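Local coordinates for protein Cd1 (Flavonifractor plautii, PDB 7D39) that binds flavin mononucleotide and probably acts as an ene-reductase that starts the breakdown of flavones and flavonols in a gut bacterium, at residues Ser14-Cys19 / Val33-Leu38; Lys27-Glu32 / Ile193-Ala198; Glu172-Ala177 / Asp184-Arg189. All blocks are in the same frame, centred on the assembly; numbering follows the deposited sequence.

All three contacts lie on the same side of a flavodoxin-like core, where helices 14-28 and 184-202 pack against the parallel sheet. Contact 1 is at the flavin end: S14 and N15 hold the FMN phosphate. Contact 2, its centre about 14 Å from that of contact 1, joins the far end of helix 14-28 to helix 184-202. Contact 3, centred about 15 Å from contact 1 and 18 Å from contact 2, ties the start of helix 184-202 to edge strand 167-174, and the P175 side chain is about 6 Å from FMN. M18 CE reaches F174 CZ at 3.4 Å, and I193 CD1 meets E172 CB at 3.7 Å, so the packing runs on between contacts.

Contact 1: residues Ser14-Cys19 / Val33-Leu38. With FMN (flavin mononucleotide), chain B.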
loop_
_atom_site.group_PDB
_atom_site.type_symbol
_atom_site.label_atom_id
_atom_site.label_comp_id
_atom_site.label_asym_id
_atom_site.label_seq_id
_atom_site.Cartn_x
_atom_site.Cartn_y
_atom_site.Cartn_z
ATOM N N SER A 14 -12.834 1.059 17.378
ATOM C CA SER A 14 -11.952 -0.081 17.595
ATOM C C SER A 14 -10.612 0.075 16.872
ATOM O O SER A 14 -9.565 -0.310 17.405
ATOM C CB SER A 14 -12.670 -1.357 17.166
ATOM O OG SER A 14 -13.832 -1.566 17.980
ATOM N N ASN A 15 -10.610 0.624 15.660
ATOM C CA ASN A 15 -9.332 0.834 14.983
ATOM C C ASN A 15 -8.445 1.815 15.749
ATOM O O ASN A 15 -7.228 1.614 15.831
ATOM C CB ASN A 15 -9.557 1.304 13.545
ATOM C CG ASN A 15 -9.994 0.165 12.630
ATOM O OD1 ASN A 15 -9.153 -0.526 12.035
ATOM N ND2 ASN A 15 -11.314 -0.067 12.550
ATOM N N ASP A 16 -9.031 2.886 16.305
ATOM C CA ASP A 16 -8.260 3.794 17.150
ATOM C C ASP A 16 -7.621 3.035 18.301
ATOM O O ASP A 16 -6.423 3.177 18.568
ATOM C CB ASP A 16 -9.154 4.910 17.711
ATOM C CG ASP A 16 -9.453 6.024 16.707
ATOM O OD1 ASP A 16 -9.181 5.890 15.490
ATOM O OD2 ASP A 16 -9.999 7.055 17.143
ATOM N N GLY A 17 -8.423 2.232 19.006
ATOM C CA GLY A 17 -7.922 1.502 20.170
ATOM C C GLY A 17 -6.793 0.549 19.829
ATOM O O GLY A 17 -5.741 0.564 20.469
HETATM N N MSE A 18 -6.987 -0.278 18.801
HETATM C CA MSE A 18 -5.960 -1.219 18.364
HETATM C C MSE A 18 -4.708 -0.477 17.949
HETATM O O MSE A 18 -3.581 -0.912 18.215
HETATM C CB MSE A 18 -6.456 -2.073 17.193
HETATM C CG MSE A 18 -7.662 -2.906 17.543
HETATM SE SE MSE A 18 -7.162 -4.413 18.699
HETATM C CE MSE A 18 -6.358 -5.562 17.328
ATOM N N CYS A 19 -4.914 0.640 17.255
ATOM C CA CYS A 19 -3.783 1.450 16.839
ATOM C C CYS A 19 -3.040 1.991 18.057
ATOM O O CYS A 19 -1.808 1.901 18.146
ATOM C CB CYS A 19 -4.262 2.580 15.931
ATOM S SG CYS A 19 -2.911 3.515 15.198
ATOM N N VAL A 33 6.083 8.152 20.070
ATOM C CA VAL A 33 4.886 7.766 19.340
ATOM C C VAL A 33 4.057 8.994 19.017
ATOM O O VAL A 33 4.095 10.012 19.714
ATOM C CB VAL A 33 4.030 6.735 20.110
ATOM C CG1 VAL A 33 4.743 5.408 20.167
ATOM C CG2 VAL A 33 3.699 7.251 21.510
ATOM N N GLU A 34 3.299 8.875 17.935
ATOM C CA GLU A 34 2.370 9.894 17.494
ATOM C C GLU A 34 1.178 9.195 16.855
ATOM O O GLU A 34 1.313 8.120 16.259
ATOM C CB GLU A 34 3.051 10.855 16.509
ATOM C CG GLU A 34 2.159 11.979 15.993
ATOM C CD GLU A 34 2.917 12.960 15.093
ATOM O OE1 GLU A 34 4.081 12.673 14.727
ATOM O OE2 GLU A 34 2.343 14.017 14.756
ATOM N N PHE A 35 0.010 9.814 16.973
ATOM C CA PHE A 35 -1.235 9.219 16.502
ATOM C C PHE A 35 -1.945 10.199 15.585
ATOM O O PHE A 35 -2.037 11.388 15.900
ATOM C CB PHE A 35 -2.122 8.847 17.694
ATOM C CG PHE A 35 -3.471 8.325 17.318
ATOM C CD1 PHE A 35 -3.605 7.178 16.556
ATOM C CD2 PHE A 35 -4.612 8.971 17.756
ATOM C CE1 PHE A 35 -4.866 6.706 16.215
ATOM C CE2 PHE A 35 -5.859 8.495 17.435
ATOM C CZ PHE A 35 -5.990 7.366 16.665
ATOM N N ILE A 36 -2.437 9.702 14.451
ATOM C CA ILE A 36 -3.236 10.497 13.523
ATOM C C ILE A 36 -4.565 9.782 13.287
ATOM O O ILE A 36 -4.590 8.608 12.897
ATOM C CB ILE A 36 -2.506 10.752 12.192
ATOM C CG1 ILE A 36 -1.370 11.752 12.401
ATOM C CG2 ILE A 36 -3.463 11.298 11.154
ATOM C CD1 ILE A 36 -0.557 12.027 11.119
ATOM N N GLN A 37 -5.663 10.489 13.535
ATOM C CA GLN A 37 -7.012 9.995 13.288
ATOM C C GLN A 37 -7.483 10.576 11.955
ATOM O O GLN A 37 -7.608 11.793 11.822
ATOM C CB GLN A 37 -7.936 10.408 14.438
ATOM C CG GLN A 37 -8.899 9.321 14.921
ATOM C CD GLN A 37 -9.915 8.952 13.873
ATOM O OE1 GLN A 37 -10.369 9.808 13.111
ATOM N NE2 GLN A 37 -10.275 7.676 13.815
ATOM N N LEU A 38 -7.726 9.716 10.959
ATOM C CA LEU A 38 -7.968 10.234 9.610
ATOM C C LEU A 38 -9.291 10.983 9.468
ATOM O O LEU A 38 -9.432 11.764 8.519
ATOM C CB LEU A 38 -7.924 9.109 8.576
ATOM C CG LEU A 38 -6.570 8.423 8.342
ATOM C CD1 LEU A 38 -6.672 7.299 7.306
ATOM C CD2 LEU A 38 -5.517 9.450 7.935
HETATM N N1 FMN B . -16.859 -5.740 8.103
HETATM C C2 FMN B . -16.398 -6.879 7.608
HETATM O O2 FMN B . -15.959 -7.611 8.500
HETATM N N3 FMN B . -16.442 -7.166 6.279
HETATM C C4 FMN B . -16.943 -6.240 5.429
HETATM O O4 FMN B . -17.048 -6.354 4.222
HETATM C C4A FMN B . -17.463 -4.975 5.969
HETATM N N5 FMN B . -17.975 -4.035 5.212
HETATM C C5A FMN B . -18.414 -2.865 5.672
HETATM C C6 FMN B . -18.941 -1.886 4.848
HETATM C C7 FMN B . -19.396 -0.676 5.354
HETATM C C7M FMN B . -19.980 0.374 4.445
HETATM C C8 FMN B . -19.340 -0.438 6.817
HETATM C C8M FMN B . -19.851 0.857 7.384
HETATM C C9 FMN B . -18.822 -1.429 7.634
HETATM C C9A FMN B . -18.351 -2.618 7.116
HETATM N N10 FMN B . -17.850 -3.621 7.954
HETATM C C10 FMN B . -17.379 -4.779 7.384
HETATM C "C1'" FMN B . -17.758 -3.350 9.384
HETATM C "C2'" FMN B . -16.532 -2.484 9.704
HETATM O "O2'" FMN B . -15.308 -3.123 9.400
HETATM C "C3'" FMN B . -16.581 -1.996 11.181
HETATM O "O3'" FMN B . -17.697 -1.180 11.410
HETATM C "C4'" FMN B . -15.269 -1.299 11.620
HETATM O "O4'" FMN B . -14.210 -2.219 11.813
HETATM C "C5'" FMN B . -15.509 -0.455 12.860
HETATM O "O5'" FMN B . -14.360 0.177 13.313
HETATM P P FMN B . -14.186 1.446 14.115
HETATM O O1P FMN B . -12.834 1.746 14.182
HETATM O O2P FMN B . -14.870 2.453 13.414
HETATM O O3P FMN B . -14.686 1.047 15.392
#
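D16 and Q37 meet through a short, nearly linear hydrogen bond: Q37 NE2 donates to D16 OD1 at 2.7 Å, with an N-H...O angle of 178°. The oxygen lies in the amide plane and uses its syn lone pair, although carboxylate and amide are turned well away from coplanarity. Q37 gets there by a bend at chi2 (-66°), which turns its amide toward the helix. The same OD1 sits at the edge of the F35 ring, in its plane, 3.7 Å from CZ. Farther along that rim C19 SG comes to 3.9 Å from F35 CE1, a sulfur-aromatic contact at the edge of the ring.

Around this first shell, S7 OG also bonds to D16 OD1 and the N12 amide to OD2, while Q37 NE2 reaches the carbonyl of G9, so the pair is tied to the end of strand 2-7 and the loop that leads into the helix. Next to it the helix N-terminus receives the FMN phosphate: S14 N bonds O3P at 2.7 Å, and N15 gives both N and ND2 to O1P, each at 2.9 Å. Helix 14-28 runs antiparallel to edge strand 32-37 within a beta-alpha-beta unit, with strand 2-7 alongside and helix 70-79 against I36.

Contact 2: residues Lys27-Glu32 / Ile193-Ala198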
loop_
_atom_site.group_PDB
_atom_site.type_symbol
_atom_site.label_atom_id
_atom_site.label_comp_id
_atom_site.label_asym_id
_atom_site.label_seq_id
_atom_site.Cartn_x
_atom_site.Cartn_y
_atom_site.Cartn_z
ATOM N N LYS A 27 5.967 2.127 22.436
ATOM C CA LYS A 27 6.637 2.935 23.448
ATOM C C LYS A 27 7.356 2.047 24.454
ATOM O O LYS A 27 8.470 2.361 24.889
ATOM C CB LYS A 27 5.655 3.865 24.163
ATOM C CG LYS A 27 6.374 4.791 25.165
ATOM C CD LYS A 27 5.471 5.854 25.751
ATOM C CE LYS A 27 6.202 7.180 25.896
ATOM N NZ LYS A 27 7.426 7.070 26.733
ATOM N N GLU A 28 6.730 0.930 24.833
ATOM C CA GLU A 28 7.375 -0.035 25.716
ATOM C C GLU A 28 8.756 -0.415 25.202
ATOM O O GLU A 28 9.658 -0.693 25.996
ATOM C CB GLU A 28 6.495 -1.279 25.842
ATOM C CG GLU A 28 6.902 -2.273 26.901
ATOM C CD GLU A 28 6.020 -3.503 26.885
ATOM O OE1 GLU A 28 5.459 -3.822 25.818
ATOM O OE2 GLU A 28 5.877 -4.150 27.936
HETATM N N MSE A 29 8.937 -0.423 23.883
HETATM C CA MSE A 29 10.221 -0.711 23.261
HETATM C C MSE A 29 11.115 0.521 23.167
HETATM O O MSE A 29 12.227 0.438 22.672
HETATM C CB MSE A 29 10.009 -1.293 21.867
HETATM C CG MSE A 29 9.216 -2.584 21.868
HETATM SE SE MSE A 29 10.148 -4.008 22.820
HETATM C CE MSE A 29 8.795 -4.466 24.133
ATOM N N GLY A 30 10.632 1.668 23.623
ATOM C CA GLY A 30 11.442 2.865 23.646
ATOM C C GLY A 30 11.199 3.846 22.525
ATOM O O GLY A 30 12.018 4.747 22.334
ATOM N N ALA A 31 10.104 3.708 21.787
ATOM C CA ALA A 31 9.819 4.580 20.662
ATOM C C ALA A 31 9.084 5.821 21.133
ATOM O O ALA A 31 8.293 5.770 22.077
ATOM C CB ALA A 31 8.973 3.856 19.615
ATOM N N GLU A 32 9.367 6.939 20.478
ATOM C CA GLU A 32 8.472 8.085 20.531
ATOM C C GLU A 32 7.281 7.799 19.622
ATOM O O GLU A 32 7.434 7.223 18.547
ATOM C CB GLU A 32 9.213 9.351 20.095
ATOM C CG GLU A 32 8.386 10.624 20.030
ATOM C CD GLU A 32 9.157 11.781 19.392
ATOM O OE1 GLU A 32 10.402 11.690 19.288
ATOM O OE2 GLU A 32 8.520 12.776 18.985
ATOM N N ILE A 193 2.208 -6.417 17.801
ATOM C CA ILE A 193 2.473 -5.778 16.514
ATOM C C ILE A 193 3.191 -4.447 16.721
ATOM O O ILE A 193 4.098 -4.079 15.960
ATOM C CB ILE A 193 1.157 -5.623 15.726
ATOM C CG1 ILE A 193 0.725 -6.996 15.211
ATOM C CG2 ILE A 193 1.285 -4.615 14.570
ATOM C CD1 ILE A 193 -0.521 -6.984 14.364
ATOM N N GLY A 194 2.828 -3.724 17.779
ATOM C CA GLY A 194 3.513 -2.474 18.075
ATOM C C GLY A 194 4.938 -2.680 18.555
ATOM O O GLY A 194 5.832 -1.884 18.243
ATOM N N ARG A 195 5.171 -3.739 19.340
ATOM C CA ARG A 195 6.545 -4.118 19.664
ATOM C C ARG A 195 7.335 -4.418 18.389
ATOM O O ARG A 195 8.474 -3.970 18.227
ATOM C CB ARG A 195 6.574 -5.334 20.604
ATOM C CG ARG A 195 6.237 -5.060 22.076
ATOM C CD ARG A 195 6.077 -6.385 22.824
ATOM N NE ARG A 195 6.049 -6.237 24.278
ATOM C CZ ARG A 195 5.531 -7.136 25.119
ATOM N NH1 ARG A 195 4.978 -8.251 24.645
ATOM N NH2 ARG A 195 5.555 -6.919 26.432
ATOM N N ASN A 196 6.734 -5.172 17.471
ATOM C CA ASN A 196 7.409 -5.530 16.229
ATOM C C ASN A 196 7.803 -4.300 15.417
ATOM O O ASN A 196 8.975 -4.137 15.052
ATOM C CB ASN A 196 6.515 -6.460 15.417
ATOM C CG ASN A 196 6.359 -7.799 16.073
ATOM O OD1 ASN A 196 6.953 -8.036 17.112
ATOM N ND2 ASN A 196 5.564 -8.677 15.483
ATOM N N ILE A 197 6.848 -3.416 15.114
ATOM C CA ILE A 197 7.206 -2.262 14.292
ATOM C C ILE A 197 8.321 -1.462 14.959
ATOM O O ILE A 197 9.211 -0.929 14.283
ATOM C CB ILE A 197 5.966 -1.392 13.995
ATOM C CG1 ILE A 197 6.255 -0.415 12.857
ATOM C CG2 ILE A 197 5.553 -0.605 15.203
ATOM C CD1 ILE A 197 6.645 -1.082 11.548
ATOM N N ALA A 198 8.323 -1.407 16.290
ATOM C CA ALA A 198 9.340 -0.648 17.004
ATOM C C ALA A 198 10.714 -1.293 16.867
ATOM O O ALA A 198 11.702 -0.612 16.577
ATOM C CB ALA A 198 8.952 -0.506 18.478
#
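A Schellman motif closes helix 14-28, with G30 at positive phi, and the residues just ahead of the glycine lean on the flank of helix 184-202. E28 and R195 form a salt bridge there. E28 OE1 takes R195 NE at 2.9 Å and NH2 at 3.2 Å, both weak in angle, whereas the straighter bond runs from R195 NH2 to E28 OE2, also 3.2 Å with an angle of 153°. Carboxylate and guanidinium are only 19° from coplanar, yet OE2 is approached 32° out of the carboxylate plane. R195 is extended from CG to NE, which carries its guanidinium out to the glutamate.

Beside the ion pair, selenomethionine M29 crosses the arginine at a slant: bends at chi2 and chi3 bring its CE to 3.3 Å from R195 CG. Its CB rests on A198 CB at 3.6 Å, one helical turn along. The M29 carbonyl is taken by K202 NZ.

E28 OE1 is shared with H191 NE2, and R195 NH1 has Q192 OE1, so both charged groups have further polar partners from the preceding turn of helix 184-202. E28 is exposed and R195 partly so; solvent probably screens part of the attraction.

Contact 3: residues Glu172-Ala177 / Asp184-Arg189; sequences EVFPWA and DERVAR
R189 and E172 supply the ionic part of the contact. R189 NE donates to E172 OE2 at 2.7 Å with an angle of 158°, and NH2 adds a weak bond to the same oxygen at 3.0 Å. The acceptor lies in the guanidinium plane, at its edge, and is met nearly along its C-O direction, while the carboxylate itself is turned 71° from that plane. A chi2 of 75° bends the arginine toward the strand. D170 stands farther off from R189 NH2 as a long, weak ion pair.

The second arginine bonds to backbone. R186 presents the end of its guanidinium to P175 O, and NH1 and NH2 both bond to that one carbonyl at 2.9 Å, with the oxygen in the guanidinium plane. W176 O lies 3.0 Å from R186 NH2. E183 forms a salt bridge with that nitrogen.

These bonds span a strand-to-helix connection of the flavodoxin-like fold: after edge strand 167-174 the chain passes through P175-A177, the P175 side chain lying about 6 Å from FMN, and returns as helix 184-202, running roughly antiparallel to the strand.

Van der Waals packing accompanies these bonds. F174 offers the edge of its ring to the aliphatic part of R189, CZ to CG at 4.0 Å. I180, from the intervening loop, touches both F174 and R186.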
loop_
_atom_site.group_PDB
_atom_site.type_symbol
_atom_site.label_atom_id
_atom_site.label_comp_id
_atom_site.label_asym_id
_atom_site.label_seq_id
_atom_site.Cartn_x
_atom_site.Cartn_y
_atom_site.Cartn_z
ATOM N N GLU A 172 -2.031 -7.884 9.481
ATOM C CA GLU A 172 -2.912 -8.748 10.258
ATOM C C GLU A 172 -4.377 -8.402 10.002
ATOM O O GLU A 172 -4.730 -7.230 9.857
ATOM C CB GLU A 172 -2.589 -8.624 11.754
ATOM C CG GLU A 172 -3.297 -9.612 12.671
ATOM C CD GLU A 172 -2.780 -11.011 12.511
ATOM O OE1 GLU A 172 -3.096 -11.664 11.486
ATOM O OE2 GLU A 172 -2.041 -11.453 13.408
ATOM N N VAL A 173 -5.225 -9.432 9.959
ATOM C CA VAL A 173 -6.660 -9.286 9.745
ATOM C C VAL A 173 -7.389 -9.719 11.004
ATOM O O VAL A 173 -7.086 -10.782 11.561
ATOM C CB VAL A 173 -7.150 -10.118 8.546
ATOM C CG1 VAL A 173 -8.673 -10.123 8.515
ATOM C CG2 VAL A 173 -6.632 -9.537 7.282
ATOM N N PHE A 174 -8.380 -8.926 11.430
ATOM C CA PHE A 174 -9.187 -9.239 12.617
ATOM C C PHE A 174 -10.657 -9.359 12.233
ATOM O O PHE A 174 -11.390 -8.360 12.228
ATOM C CB PHE A 174 -9.006 -8.186 13.707
ATOM C CG PHE A 174 -7.596 -8.086 14.231
ATOM C CD1 PHE A 174 -7.177 -8.890 15.277
ATOM C CD2 PHE A 174 -6.696 -7.192 13.670
ATOM C CE1 PHE A 174 -5.885 -8.797 15.764
ATOM C CE2 PHE A 174 -5.406 -7.095 14.152
ATOM C CZ PHE A 174 -5.001 -7.895 15.203
ATOM N N PRO A 175 -11.141 -10.558 11.926
ATOM C CA PRO A 175 -12.567 -10.730 11.642
ATOM C C PRO A 175 -13.379 -10.781 12.928
ATOM O O PRO A 175 -12.846 -10.945 14.029
ATOM C CB PRO A 175 -12.620 -12.064 10.892
ATOM C CG PRO A 175 -11.489 -12.851 11.516
ATOM C CD PRO A 175 -10.396 -11.827 11.819
ATOM N N TRP A 176 -14.691 -10.589 12.768
ATOM C CA TRP A 176 -15.650 -10.629 13.881
ATOM C C TRP A 176 -15.202 -9.737 15.027
ATOM O O TRP A 176 -15.205 -10.145 16.193
ATOM C CB TRP A 176 -15.861 -12.065 14.385
ATOM C CG TRP A 176 -16.302 -13.013 13.319
ATOM C CD1 TRP A 176 -15.573 -14.029 12.768
ATOM C CD2 TRP A 176 -17.577 -13.037 12.668
ATOM N NE1 TRP A 176 -16.314 -14.681 11.802
ATOM C CE2 TRP A 176 -17.547 -14.093 11.722
ATOM C CE3 TRP A 176 -18.743 -12.272 12.792
ATOM C CZ2 TRP A 176 -18.631 -14.402 10.908
ATOM C CZ3 TRP A 176 -19.820 -12.576 11.972
ATOM C CH2 TRP A 176 -19.755 -13.636 11.045
ATOM N N ALA A 177 -14.809 -8.505 14.692
ATOM C CA ALA A 177 -14.046 -7.664 15.609
ATOM C C ALA A 177 -14.811 -6.434 16.102
ATOM O O ALA A 177 -14.187 -5.468 16.546
ATOM C CB ALA A 177 -12.735 -7.244 14.944
ATOM N N ASP A 184 -9.228 -9.756 25.120
ATOM C CA ASP A 184 -7.883 -9.480 25.627
ATOM C C ASP A 184 -6.778 -10.080 24.756
ATOM O O ASP A 184 -5.737 -9.450 24.561
ATOM C CB ASP A 184 -7.747 -10.001 27.055
ATOM C CG ASP A 184 -8.554 -9.189 28.052
ATOM O OD1 ASP A 184 -8.765 -7.970 27.827
ATOM O OD2 ASP A 184 -8.972 -9.778 29.073
ATOM N N GLU A 185 -6.937 -11.327 24.298
ATOM C CA GLU A 185 -5.873 -11.936 23.495
ATOM C C GLU A 185 -5.696 -11.221 22.160
ATOM O O GLU A 185 -4.590 -11.196 21.606
ATOM C CB GLU A 185 -6.148 -13.424 23.267
ATOM C CG GLU A 185 -7.287 -13.742 22.302
ATOM C CD GLU A 185 -8.683 -13.453 22.884
ATOM O OE1 GLU A 185 -9.690 -13.835 22.237
ATOM O OE2 GLU A 185 -8.772 -12.851 23.983
ATOM N N ARG A 186 -6.761 -10.646 21.621
ATOM C CA ARG A 186 -6.618 -9.952 20.351
ATOM C C ARG A 186 -6.047 -8.557 20.541
ATOM O O ARG A 186 -5.326 -8.062 19.668
ATOM C CB ARG A 186 -7.964 -9.909 19.647
ATOM C CG ARG A 186 -8.581 -11.265 19.521
ATOM C CD ARG A 186 -9.023 -11.472 18.102
ATOM N NE ARG A 186 -10.389 -11.021 17.967
ATOM C CZ ARG A 186 -11.041 -10.935 16.824
ATOM N NH1 ARG A 186 -10.451 -11.252 15.673
ATOM N NH2 ARG A 186 -12.296 -10.517 16.843
ATOM N N VAL A 187 -6.341 -7.921 21.673
ATOM C CA VAL A 187 -5.707 -6.648 21.990
ATOM C C VAL A 187 -4.220 -6.860 22.236
ATOM O O VAL A 187 -3.383 -6.066 21.798
ATOM C CB VAL A 187 -6.406 -5.998 23.202
ATOM C CG1 VAL A 187 -5.693 -4.720 23.634
ATOM C CG2 VAL A 187 -7.851 -5.701 22.873
ATOM N N ALA A 188 -3.872 -7.957 22.919
ATOM C CA ALA A 188 -2.475 -8.307 23.122
ATOM C C ALA A 188 -1.760 -8.492 21.794
ATOM O O ALA A 188 -0.562 -8.204 21.692
ATOM C CB ALA A 188 -2.369 -9.574 23.989
ATOM N N ARG A 189 -2.485 -8.907 20.753
ATOM C CA ARG A 189 -1.860 -9.053 19.439
ATOM C C ARG A 189 -1.541 -7.697 18.817
ATOM O O ARG A 189 -0.491 -7.529 18.188
ATOM C CB ARG A 189 -2.761 -9.878 18.520
ATOM C CG ARG A 189 -2.231 -10.035 17.108
ATOM C CD ARG A 189 -1.067 -11.035 17.028
ATOM N NE ARG A 189 -0.625 -11.196 15.647
ATOM C CZ ARG A 189 0.638 -11.114 15.240
ATOM N NH1 ARG A 189 1.614 -10.903 16.113
ATOM N NH2 ARG A 189 0.922 -11.255 13.951
#